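Local coordinates for protein dehalogenase-like hydrolase (Ralstonia solanacearum, PDB 3UMB) that probably catalyses the hydrolytic dehalogenation of small (S)-2-haloalkanoic acids to the corresponding (R)-2-hydroxyalkanoic acids, with release of halide, at residues T195-R200 against A213-D218; R5-D10 against Q174-S179. All blocks are in the same frame, centred on the assembly; numbering follows the deposited sequence.

Contact 1 of 2, residues T195-R200 against A213-D218; sequences TFWINR and AAAGHD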
ATOM      1  N   THR A 195     -21.382   1.336  -6.041  1.00 26.18           N
ATOM      2  CA  THR A 195     -20.756   1.086  -4.767  1.00 25.45           C
ATOM      3  C   THR A 195     -21.308   1.969  -3.636  1.00 25.12           C
ATOM      4  O   THR A 195     -21.656   3.131  -3.838  1.00 24.35           O
ATOM      5  CB  THR A 195     -19.240   1.317  -4.880  1.00 25.05           C
ATOM      6  OG1 THR A 195     -19.025   2.695  -5.118  1.00 26.55           O
ATOM      7  CG2 THR A 195     -18.642   0.536  -6.017  1.00 23.86           C
ATOM      8  N   PHE A 196     -21.297   1.406  -2.437  1.00 25.02           N
ATOM      9  CA  PHE A 196     -21.638   2.118  -1.244  1.00 26.12           C
ATOM     10  C   PHE A 196     -20.478   1.986  -0.252  1.00 25.53           C
ATOM     11  O   PHE A 196     -20.020   0.885   0.018  1.00 25.35           O
ATOM     12  CB  PHE A 196     -22.901   1.504  -0.626  1.00 27.29           C
ATOM     13  CG  PHE A 196     -23.398   2.242   0.584  1.00 30.00           C
ATOM     14  CD1 PHE A 196     -24.347   3.272   0.444  1.00 33.22           C
ATOM     15  CD2 PHE A 196     -22.924   1.924   1.856  1.00 32.81           C
ATOM     16  CE1 PHE A 196     -24.797   3.983   1.543  1.00 33.60           C
ATOM     17  CE2 PHE A 196     -23.391   2.646   2.989  1.00 35.45           C
ATOM     18  CZ  PHE A 196     -24.332   3.672   2.816  1.00 34.11           C
ATOM     19  N   TRP A 197     -20.062   3.102   0.344  1.00 24.45           N
ATOM     20  CA  TRP A 197     -18.968   3.112   1.294  1.00 23.49           C
ATOM     21  C   TRP A 197     -19.484   3.291   2.721  1.00 24.10           C
ATOM     22  O   TRP A 197     -20.014   4.359   3.062  1.00 23.70           O
ATOM     23  CB  TRP A 197     -18.003   4.253   0.919  1.00 22.75           C
ATOM     24  CG  TRP A 197     -16.832   4.421   1.847  1.00 20.28           C
ATOM     25  CD1 TRP A 197     -16.178   3.447   2.545  1.00 19.69           C
ATOM     26  CD2 TRP A 197     -16.147   5.650   2.141  1.00 19.55           C
ATOM     27  NE1 TRP A 197     -15.133   4.001   3.291  1.00 16.79           N
ATOM     28  CE2 TRP A 197     -15.103   5.352   3.052  1.00 17.51           C
ATOM     29  CE3 TRP A 197     -16.313   6.972   1.721  1.00 20.75           C
ATOM     30  CZ2 TRP A 197     -14.249   6.320   3.535  1.00 17.52           C
ATOM     31  CZ3 TRP A 197     -15.460   7.933   2.226  1.00 19.89           C
ATOM     32  CH2 TRP A 197     -14.436   7.594   3.102  1.00 18.50           C
ATOM     33  N   ILE A 198     -19.290   2.272   3.557  1.00 23.97           N
ATOM     34  CA  ILE A 198     -19.585   2.376   4.973  1.00 24.55           C
ATOM     35  C   ILE A 198     -18.380   3.012   5.624  1.00 24.52           C
ATOM     36  O   ILE A 198     -17.443   2.357   6.009  1.00 25.53           O
ATOM     37  CB  ILE A 198     -19.992   1.017   5.656  1.00 24.28           C
ATOM     38  CG1 ILE A 198     -21.095   0.329   4.852  1.00 26.01           C
ATOM     39  CG2 ILE A 198     -20.513   1.284   7.107  1.00 24.70           C
ATOM     40  CD1 ILE A 198     -21.683  -0.935   5.449  1.00 22.31           C
ATOM     41  N   ASN A 199     -18.420   4.331   5.700  1.00 25.53           N
ATOM     42  CA  ASN A 199     -17.362   5.120   6.272  1.00 26.47           C
ATOM     43  C   ASN A 199     -17.555   5.235   7.800  1.00 27.73           C
ATOM     44  O   ASN A 199     -18.059   6.244   8.318  1.00 27.55           O
ATOM     45  CB  ASN A 199     -17.364   6.500   5.566  1.00 26.75           C
ATOM     46  CG  ASN A 199     -16.269   7.409   6.046  1.00 25.52           C
ATOM     47  OD1 ASN A 199     -15.344   6.970   6.734  1.00 25.84           O
ATOM     48  ND2 ASN A 199     -16.374   8.701   5.703  1.00 19.96           N
ATOM     49  N   ARG A 200     -17.130   4.193   8.511  1.00 28.88           N
ATOM     50  CA  ARG A 200     -17.393   4.079   9.951  1.00 30.49           C
ATOM     51  C   ARG A 200     -16.674   5.112  10.830  1.00 30.16           C
ATOM     52  O   ARG A 200     -17.168   5.478  11.891  1.00 30.44           O
ATOM     53  CB  ARG A 200     -17.030   2.670  10.449  1.00 30.94           C
ATOM     54  CG  ARG A 200     -18.017   1.627   9.991  1.00 34.71           C
ATOM     55  CD  ARG A 200     -17.780   0.293  10.687  1.00 38.86           C
ATOM     56  NE  ARG A 200     -18.571  -0.788  10.093  1.00 42.09           N
ATOM     57  CZ  ARG A 200     -19.894  -0.897  10.188  1.00 46.20           C
ATOM     58  NH1 ARG A 200     -20.608   0.032  10.850  1.00 48.13           N
ATOM     59  NH2 ARG A 200     -20.522  -1.931   9.608  1.00 46.76           N
ATOM     60  N   ALA A 213     -21.001   5.575  -5.303  1.00 30.57           N
ATOM     61  CA  ALA A 213     -22.310   6.084  -5.630  1.00 31.73           C
ATOM     62  C   ALA A 213     -22.855   6.854  -4.418  1.00 32.09           C
ATOM     63  O   ALA A 213     -23.296   8.002  -4.573  1.00 32.06           O
ATOM     64  CB  ALA A 213     -23.259   4.923  -6.032  1.00 31.79           C
ATOM     65  N   ALA A 214     -22.771   6.236  -3.226  1.00 32.08           N
ATOM     66  CA  ALA A 214     -23.063   6.916  -1.977  1.00 31.56           C
ATOM     67  C   ALA A 214     -22.219   6.326  -0.849  1.00 31.45           C
ATOM     68  O   ALA A 214     -21.597   5.310  -1.016  1.00 32.03           O
ATOM     69  CB  ALA A 214     -24.557   6.809  -1.661  1.00 31.87           C
ATOM     70  N   ALA A 215     -22.182   6.997   0.286  1.00 31.13           N
ATOM     71  CA  ALA A 215     -21.478   6.538   1.487  1.00 30.97           C
ATOM     72  C   ALA A 215     -22.356   6.842   2.738  1.00 31.16           C
ATOM     73  O   ALA A 215     -23.218   7.713   2.705  1.00 30.69           O
ATOM     74  CB  ALA A 215     -20.113   7.243   1.621  1.00 30.56           C
ATOM     75  N   GLY A 216     -22.132   6.113   3.816  1.00 30.95           N
ATOM     76  CA  GLY A 216     -22.824   6.359   5.047  1.00 31.78           C
ATOM     77  C   GLY A 216     -21.939   5.922   6.183  1.00 32.56           C
ATOM     78  O   GLY A 216     -20.780   5.594   5.985  1.00 32.30           O
ATOM     79  N   HIS A 217     -22.521   5.881   7.370  1.00 33.62           N
ATOM     80  CA  HIS A 217     -21.780   5.673   8.604  1.00 34.32           C
ATOM     81  C   HIS A 217     -21.850   4.251   9.074  1.00 34.30           C
ATOM     82  O   HIS A 217     -20.974   3.795   9.801  1.00 33.37           O
ATOM     83  CB  HIS A 217     -22.321   6.614   9.682  1.00 34.78           C
ATOM     84  CG  HIS A 217     -21.780   6.347  11.046  1.00 38.08           C
ATOM     85  ND1 HIS A 217     -22.572   5.889  12.083  1.00 42.11           N
ATOM     86  CD2 HIS A 217     -20.521   6.462  11.549  1.00 41.58           C
ATOM     87  CE1 HIS A 217     -21.817   5.721  13.161  1.00 43.75           C
ATOM     88  NE2 HIS A 217     -20.572   6.076  12.868  1.00 41.87           N
ATOM     89  N   ASP A 218     -22.886   3.536   8.646  1.00 35.78           N
ATOM     90  CA  ASP A 218     -23.117   2.164   9.080  1.00 36.68           C
ATOM     91  C   ASP A 218     -24.017   1.413   8.116  1.00 37.40           C
ATOM     92  O   ASP A 218     -24.486   1.959   7.109  1.00 37.03           O
ATOM     93  CB  ASP A 218     -23.716   2.156  10.486  1.00 37.55           C
ATOM     94  CG  ASP A 218     -25.032   2.927  10.582  1.00 38.88           C
ATOM     95  OD1 ASP A 218     -25.514   3.483   9.548  1.00 37.67           O
ATOM     96  OD2 ASP A 218     -25.545   2.997  11.727  1.00 40.42           O
TER
HETATM   97  O   HOH W   1     -20.507   2.634  12.037  1.00 41.51           O

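Contact 2 of 2, residues R5-D10 against Q174-S179; sequences RAVVFD and QILFVS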
ATOM      1  N   ARG A   5     -29.162  -5.714  -8.776  1.00 42.11           N
ATOM      2  CA  ARG A   5     -29.760  -7.038  -8.762  1.00 41.70           C
ATOM      3  C   ARG A   5     -29.081  -8.025  -7.838  1.00 39.71           C
ATOM      4  O   ARG A   5     -29.445  -9.200  -7.825  1.00 40.08           O
ATOM      5  CB  ARG A   5     -29.795  -7.604 -10.176  1.00 42.38           C
ATOM      6  CG  ARG A   5     -30.292  -6.579 -11.189  1.00 46.11           C
ATOM      7  CD  ARG A   5     -31.313  -7.152 -12.124  1.00 50.54           C
ATOM      8  NE  ARG A   5     -30.757  -8.286 -12.849  1.00 53.69           N
ATOM      9  CZ  ARG A   5     -31.025  -8.584 -14.117  1.00 57.22           C
ATOM     10  NH1 ARG A   5     -30.435  -9.648 -14.674  1.00 58.59           N
ATOM     11  NH2 ARG A   5     -31.861  -7.831 -14.838  1.00 57.26           N
ATOM     12  N   ALA A   6     -28.110  -7.531  -7.071  1.00 37.42           N
ATOM     13  CA  ALA A   6     -27.309  -8.311  -6.140  1.00 35.20           C
ATOM     14  C   ALA A   6     -26.453  -7.357  -5.289  1.00 33.50           C
ATOM     15  O   ALA A   6     -26.201  -6.216  -5.652  1.00 33.29           O
ATOM     16  CB  ALA A   6     -26.441  -9.339  -6.884  1.00 35.16           C
ATOM     17  N   VAL A   7     -26.024  -7.807  -4.132  1.00 31.96           N
ATOM     18  CA  VAL A   7     -25.275  -6.930  -3.242  1.00 31.33           C
ATOM     19  C   VAL A   7     -24.157  -7.760  -2.653  1.00 30.24           C
ATOM     20  O   VAL A   7     -24.402  -8.823  -2.076  1.00 30.70           O
ATOM     21  CB  VAL A   7     -26.193  -6.309  -2.146  1.00 31.64           C
ATOM     22  CG1 VAL A   7     -25.420  -5.405  -1.154  1.00 30.33           C
ATOM     23  CG2 VAL A   7     -27.361  -5.520  -2.827  1.00 32.77           C
ATOM     24  N   VAL A   8     -22.929  -7.284  -2.832  1.00 28.73           N
ATOM     25  CA  VAL A   8     -21.733  -8.001  -2.365  1.00 27.29           C
ATOM     26  C   VAL A   8     -20.999  -7.165  -1.293  1.00 26.41           C
ATOM     27  O   VAL A   8     -20.874  -5.952  -1.436  1.00 25.92           O
ATOM     28  CB  VAL A   8     -20.793  -8.348  -3.557  1.00 26.84           C
ATOM     29  CG1 VAL A   8     -19.479  -8.949  -3.070  1.00 24.59           C
ATOM     30  CG2 VAL A   8     -21.520  -9.319  -4.527  1.00 26.96           C
ATOM     31  N   PHE A   9     -20.555  -7.843  -0.239  1.00 26.02           N
ATOM     32  CA  PHE A   9     -19.883  -7.236   0.883  1.00 26.59           C
ATOM     33  C   PHE A   9     -18.427  -7.662   0.972  1.00 26.33           C
ATOM     34  O   PHE A   9     -18.095  -8.816   0.774  1.00 26.53           O
ATOM     35  CB  PHE A   9     -20.560  -7.640   2.206  1.00 27.22           C
ATOM     36  CG  PHE A   9     -21.968  -7.147   2.340  1.00 28.00           C
ATOM     37  CD1 PHE A   9     -23.036  -7.948   1.926  1.00 30.81           C
ATOM     38  CD2 PHE A   9     -22.230  -5.914   2.899  1.00 30.51           C
ATOM     39  CE1 PHE A   9     -24.353  -7.499   2.058  1.00 33.33           C
ATOM     40  CE2 PHE A   9     -23.543  -5.429   3.031  1.00 32.38           C
ATOM     41  CZ  PHE A   9     -24.611  -6.227   2.618  1.00 33.28           C
ATOM     42  N   ASP A  10     -17.590  -6.688   1.276  1.00 26.79           N
ATOM     43  CA  ASP A  10     -16.290  -6.853   1.940  1.00 27.40           C
ATOM     44  C   ASP A  10     -16.501  -7.482   3.341  1.00 27.61           C
ATOM     45  O   ASP A  10     -17.568  -7.366   3.944  1.00 27.09           O
ATOM     46  CB  ASP A  10     -15.733  -5.440   2.091  1.00 28.78           C
ATOM     47  CG  ASP A  10     -14.359  -5.398   2.673  1.00 31.71           C
ATOM     48  OD1 ASP A  10     -13.562  -6.333   2.386  1.00 35.81           O
ATOM     49  OD2 ASP A  10     -14.093  -4.413   3.415  1.00 35.05           O
ATOM     50  N   GLN A 174     -24.815  -3.969 -12.217  1.00 32.47           N
ATOM     51  CA  GLN A 174     -26.022  -4.410 -11.528  1.00 32.71           C
ATOM     52  C   GLN A 174     -25.758  -5.036 -10.156  1.00 31.27           C
ATOM     53  O   GLN A 174     -26.668  -5.595  -9.553  1.00 30.49           O
ATOM     54  CB  GLN A 174     -26.774  -5.428 -12.418  1.00 33.12           C
ATOM     55  CG  GLN A 174     -27.269  -4.829 -13.755  1.00 35.43           C
ATOM     56  CD  GLN A 174     -27.786  -5.892 -14.740  1.00 39.10           C
ATOM     57  OE1 GLN A 174     -28.230  -6.984 -14.340  1.00 38.54           O
ATOM     58  NE2 GLN A 174     -27.729  -5.566 -16.042  1.00 40.99           N
ATOM     59  N   ILE A 175     -24.516  -4.991  -9.685  1.00 29.60           N
ATOM     60  CA  ILE A 175     -24.188  -5.452  -8.334  1.00 28.52           C
ATOM     61  C   ILE A 175     -23.910  -4.209  -7.511  1.00 27.14           C
ATOM     62  O   ILE A 175     -23.258  -3.282  -7.982  1.00 26.38           O
ATOM     63  CB  ILE A 175     -22.986  -6.432  -8.334  1.00 28.33           C
ATOM     64  CG1 ILE A 175     -23.322  -7.661  -9.197  1.00 28.17           C
ATOM     65  CG2 ILE A 175     -22.618  -6.880  -6.916  1.00 28.17           C
ATOM     66  CD1 ILE A 175     -22.258  -8.764  -9.203  1.00 25.29           C
ATOM     67  N   LEU A 176     -24.480  -4.152  -6.308  1.00 26.83           N
ATOM     68  CA  LEU A 176     -24.090  -3.129  -5.342  1.00 25.68           C
ATOM     69  C   LEU A 176     -22.920  -3.671  -4.522  1.00 24.24           C
ATOM     70  O   LEU A 176     -23.015  -4.712  -3.845  1.00 22.76           O
ATOM     71  CB  LEU A 176     -25.231  -2.702  -4.418  1.00 26.34           C
ATOM     72  CG  LEU A 176     -24.823  -1.629  -3.390  1.00 27.07           C
ATOM     73  CD1 LEU A 176     -24.386  -0.302  -4.050  1.00 28.04           C
ATOM     74  CD2 LEU A 176     -25.956  -1.398  -2.395  1.00 29.52           C
ATOM     75  N   PHE A 177     -21.817  -2.936  -4.591  1.00 22.80           N
ATOM     76  CA  PHE A 177     -20.598  -3.317  -3.912  1.00 21.99           C
ATOM     77  C   PHE A 177     -20.457  -2.477  -2.654  1.00 21.97           C
ATOM     78  O   PHE A 177     -20.405  -1.249  -2.712  1.00 22.70           O
ATOM     79  CB  PHE A 177     -19.402  -3.104  -4.832  1.00 21.79           C
ATOM     80  CG  PHE A 177     -18.124  -3.551  -4.221  1.00 22.65           C
ATOM     81  CD1 PHE A 177     -17.709  -4.866  -4.345  1.00 23.67           C
ATOM     82  CD2 PHE A 177     -17.373  -2.673  -3.429  1.00 19.76           C
ATOM     83  CE1 PHE A 177     -16.528  -5.293  -3.708  1.00 28.27           C
ATOM     84  CE2 PHE A 177     -16.218  -3.079  -2.797  1.00 21.82           C
ATOM     85  CZ  PHE A 177     -15.763  -4.387  -2.944  1.00 23.49           C
ATOM     86  N   VAL A 178     -20.359  -3.154  -1.521  1.00 22.05           N
ATOM     87  CA  VAL A 178     -20.285  -2.518  -0.214  1.00 21.28           C
ATOM     88  C   VAL A 178     -18.966  -2.815   0.479  1.00 20.29           C
ATOM     89  O   VAL A 178     -18.582  -3.973   0.633  1.00 20.35           O
ATOM     90  CB  VAL A 178     -21.426  -3.023   0.692  1.00 21.65           C
ATOM     91  CG1 VAL A 178     -21.352  -2.352   2.086  1.00 19.83           C
ATOM     92  CG2 VAL A 178     -22.779  -2.768   0.008  1.00 18.84           C
ATOM     93  N   SER A 179     -18.262  -1.750   0.859  1.00 20.16           N
ATOM     94  CA  SER A 179     -16.989  -1.853   1.637  1.00 18.73           C
ATOM     95  C   SER A 179     -16.858  -0.779   2.700  1.00 18.74           C
ATOM     96  O   SER A 179     -17.386   0.297   2.546  1.00 17.08           O
ATOM     97  CB  SER A 179     -15.777  -1.695   0.725  1.00 17.66           C
ATOM     98  OG  SER A 179     -14.617  -2.094   1.468  1.00 17.10           O
TER

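Contact 1 of 2, residues T195-R200 against A213-D218
Over one face of the Phe-196 ring lies CA of Ala-215, 4.2 Å above the ring plane, toward the rim, while Ile-198 CG1 sits in plane at the edge. Chi1 (-176°) puts CG anti to the backbone N, and the far ring atom CZ comes to 3.4 Å from Gly-216 N. On the opposite side of the sheet Trp-197 CB meets Ala-215 CB, and Asn-199 CB stands over the centre of the indole, whose NE1 bonds to Ser-180 O. The Arg-200 guanidinium has Ile-198 CG2 over one face and a water in its plane; this water accepts from Arg-200 NH1, donates to His-217 O at 2.6 Å and lies 3.5 Å above the His-217 ring plane, offset toward the rim.

The bridges Phe-196/Ala-214, Trp-197/Ala-215 and Ile-198/Gly-216 define parallel pairing, with strand axes at 21°. The ladder runs Trp-197 N to Ala-214 O (3.0 Å), Gly-216 N to Trp-197 O, and Asn-199 N to Gly-216 O (2.7 Å). Strand 214-216 is thereby added at the border of the Rossmann-like sheet, and Asp-218 N-caps helix 219-227 through Asp-221 N. Arg-200 and Asp-218 form no salt bridge: NH1 and OD2 are 5.8 Å apart. The guanidinium pairs with Glu-103 and donates to Gly-13 O and Thr-14 O; polar joining rests mainly on backbone bonds and one water, with a weak bond from Ala-213 N to Thr-195 OG1.

Contact 2 of 2, residues R5-D10 against Q174-S179
Val-8 and Ile-175 interlock on one side of two parallel strands that lie inside the Rossmann-like sheet of the haloacid dehalogenase fold. Their branches meet CG2 to CG2 at 3.6 Å, the side chains crossing obliquely, and Phe-168 of helix 163-168 packs against both. On the other side, Val-178 is the bump between two neighbours of strand 6-9. Its CG2 touches Val-7 CG1 at 3.9 Å, whereas CB and CG1 lie alongside the Phe-9 ring, with CB 3.7 Å from Phe-9 CD2. The two valine methyls diverge to these separate partners, CG1 being anti to the backbone N (chi1 180°) and CG2 beside it. Val-7 CG2 in turn rests against Leu-176 CB, the two side chains pointing the same way. Leu-222 of helix 219-227 packs on Phe-9, Leu-176 and Val-178 from this side.

Between the two side-chain layers, the backbone bonds alternate in direction: Leu-176 N to Ala-6 O, Val-8 N to Leu-176 O, Val-178 N to Val-8 O, then Asp-10 N to Val-178 O at 3.0 Å. The last is nearly straight at the hydrogen, 174°. Beyond the apolar part, Asp-10 and Ser-179 end the pair, with Asp-10 OD2 and Ser-179 OG 3.1 Å apart; OD2 bonds to Thr-14 OG1, while OG bonds to Asn-181 N and is within hydrogen-bonding reach of Asp-184 OD2. At the other end Arg-5 N bonds to Gln-174 O at 2.6 Å. The two side chains there run side by side, and Gln-174 OE1 lies 3.1 Å above the centre of the Arg-5 guanidinium plane.

In the fold
Contact 2 is an interior pairing, with ten of its twelve residues buried; contact 1, at the border of the same six-stranded parallel sheet, has five buried and three exposed. Their centres are 12 Å apart, and strands 175-179 and 194-198 are neighbours: Phe-196 N probably bonds to Phe-177 O at 2.8 Å, and Ile-198 N to Ser-179 O at 2.9 Å. Helix 219-227 spans both, Leu-222 touching side chains of each. Branched aliphatic side chains mesh in contact 2, whereas the outer strand of contact 1 offers small alanines and a glycine, supplemented by a water bridge.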